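Local structure of peptidoglycan D,D-transpeptidase FtsI (6SYN) at residues A[378-383]-A[411-416]. The protein probably cross-links peptidoglycan in the periplasm as a class B penicillin-binding protein with D,D-transpeptidase activity, the step that beta-lactams block. Numbering follows the deposited sequence.
Sequences ATIGSM and TVVHMM
A helix-helix contact in the transpeptidase domain joins the C-terminal end of helix 370-381 to helix 406-416, through Ile380 and Met383 on one side and Val413 and Met416 on the other. All four are buried and apolar, and no hydrogen bond crosses between the segments. The backbones come nearest at Ile380 and Val413, whose CA atoms lie 7.2 Å apart. Such closeness suits short beta-branched residues, whose methyls branch at CB and so stay close to their own backbone. The two side chains run antiparallel to one another, side by side, and meet through one methyl each, Ile380 CG2 to Val413 CG2 at 3.5 Å. With chi1 at -71°, Ile380 sets this methyl opposite its own backbone N, with CG1 beside that N.

The two methionines supply reach that a valine lacks. Met416, one turn beyond Val413, bends at its last torsion (chi3 73°) and brings CE to 4.1 Å from Ile380 CG2, which thus touches both residues. Met383 comes from the other segment and lies roughly perpendicular to Val413; SD and CE each lie 3.9 Å from Val413 CG2. Its backbone closes helix 370-381 in a Schellman motif with positive phi (60°), and although its CB does not point at helix 406-416, the end of the side chain comes nearer to it.

Around this seam, Ile380 also touches Phe328 and Met383 touches Pro469, while Val413 and Met416 both rest on Ala437 of strand 437-446. The CB9 ligand is about 12 Å from the Met416 side chain, so the contact lies near the ligand pocket without lining it. The arrangement is an apolar helix-to-helix contact within the transpeptidase domain, made where a Schellman motif ends one of the helices.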
loop_
_atom_site.group_PDB
_atom_site.type_symbol
_atom_site.label_atom_id
_atom_site.label_comp_id
_atom_site.label_asym_id
_atom_site.label_seq_id
_atom_site.Cartn_x
_atom_site.Cartn_y
_atom_site.Cartn_z
ATOM N N ALA A 378 -7.204 11.729 1.327
ATOM C CA ALA A 378 -7.908 12.105 0.074
ATOM C C ALA A 378 -9.149 12.951 0.400
ATOM O O ALA A 378 -9.498 13.839 -0.415
ATOM C CB ALA A 378 -8.284 10.870 -0.705
ATOM N N THR A 379 -9.781 12.685 1.549
ATOM C CA THR A 379 -10.971 13.407 2.072
ATOM C C THR A 379 -10.530 14.740 2.700
ATOM O O THR A 379 -11.236 15.756 2.475
ATOM C CB THR A 379 -11.757 12.501 3.026
ATOM O OG1 THR A 379 -11.961 11.273 2.326
ATOM C CG2 THR A 379 -13.086 13.082 3.455
ATOM N N ILE A 380 -9.421 14.748 3.454
ATOM C CA ILE A 380 -8.768 15.997 3.956
ATOM C C ILE A 380 -8.443 16.872 2.738
ATOM O O ILE A 380 -8.768 18.085 2.765
ATOM C CB ILE A 380 -7.508 15.691 4.800
ATOM C CG1 ILE A 380 -7.872 15.066 6.150
ATOM C CG2 ILE A 380 -6.647 16.940 4.973
ATOM C CD1 ILE A 380 -6.688 14.710 7.020
ATOM N N GLY A 381 -7.836 16.252 1.719
ATOM C CA GLY A 381 -7.345 16.895 0.485
ATOM C C GLY A 381 -8.456 17.537 -0.322
ATOM O O GLY A 381 -8.202 18.604 -0.901
ATOM N N SER A 382 -9.639 16.911 -0.383
ATOM C CA SER A 382 -10.833 17.454 -1.092
ATOM C C SER A 382 -11.470 18.602 -0.281
ATOM O O SER A 382 -12.459 19.192 -0.769
ATOM C CB SER A 382 -11.827 16.355 -1.418
ATOM O OG SER A 382 -12.202 15.624 -0.260
ATOM N N MET A 383 -10.897 18.929 0.885
ATOM C CA MET A 383 -11.446 19.866 1.901
ATOM C C MET A 383 -12.808 19.337 2.378
ATOM O O MET A 383 -13.795 20.090 2.309
ATOM C CB MET A 383 -11.581 21.294 1.353
ATOM C CG MET A 383 -10.276 21.887 0.827
ATOM S SD MET A 383 -8.968 22.053 2.081
ATOM C CE MET A 383 -7.519 21.881 1.042
ATOM N N THR A 411 -8.350 25.335 6.959
ATOM C CA THR A 411 -7.631 25.881 8.141
ATOM C C THR A 411 -6.705 24.806 8.717
ATOM O O THR A 411 -5.556 25.146 9.046
ATOM C CB THR A 411 -8.606 26.417 9.200
ATOM O OG1 THR A 411 -9.117 27.666 8.736
ATOM C CG2 THR A 411 -7.966 26.638 10.552
ATOM N N VAL A 412 -7.185 23.565 8.842
ATOM C CA VAL A 412 -6.400 22.436 9.428
ATOM C C VAL A 412 -5.371 21.951 8.403
ATOM O O VAL A 412 -4.247 21.612 8.817
ATOM C CB VAL A 412 -7.306 21.291 9.918
ATOM C CG1 VAL A 412 -6.501 20.087 10.382
ATOM C CG2 VAL A 412 -8.230 21.765 11.028
ATOM N N VAL A 413 -5.725 21.918 7.118
ATOM C CA VAL A 413 -4.732 21.635 6.044
ATOM C C VAL A 413 -3.627 22.693 6.160
ATOM O O VAL A 413 -2.445 22.301 6.166
ATOM C CB VAL A 413 -5.367 21.582 4.640
ATOM C CG1 VAL A 413 -4.312 21.476 3.549
ATOM C CG2 VAL A 413 -6.351 20.427 4.509
ATOM N N HIS A 414 -3.980 23.978 6.305
ATOM C CA HIS A 414 -2.982 25.076 6.435
ATOM C C HIS A 414 -2.106 24.837 7.673
ATOM O O HIS A 414 -0.886 25.039 7.557
ATOM C CB HIS A 414 -3.617 26.475 6.445
ATOM C CG HIS A 414 -2.585 27.544 6.604
ATOM N ND1 HIS A 414 -2.274 28.097 7.833
ATOM C CD2 HIS A 414 -1.738 28.109 5.716
ATOM C CE1 HIS A 414 -1.304 28.980 7.689
ATOM N NE2 HIS A 414 -0.957 29.006 6.402
ATOM N N MET A 415 -2.700 24.417 8.800
ATOM C CA MET A 415 -1.971 24.007 10.037
ATOM C C MET A 415 -0.965 22.891 9.718
ATOM O O MET A 415 0.148 22.913 10.285
ATOM C CB MET A 415 -2.928 23.498 11.117
ATOM C CG MET A 415 -3.558 24.598 11.940
ATOM S SD MET A 415 -4.869 23.948 12.994
ATOM C CE MET A 415 -5.547 25.477 13.638
ATOM N N MET A 416 -1.340 21.950 8.847
ATOM C CA MET A 416 -0.521 20.745 8.531
ATOM C C MET A 416 0.722 21.127 7.709
ATOM O O MET A 416 1.631 20.278 7.625
ATOM C CB MET A 416 -1.357 19.698 7.786
ATOM C CG MET A 416 -2.284 18.926 8.703
ATOM S SD MET A 416 -3.721 18.257 7.838
ATOM C CE MET A 416 -2.979 16.914 6.913
#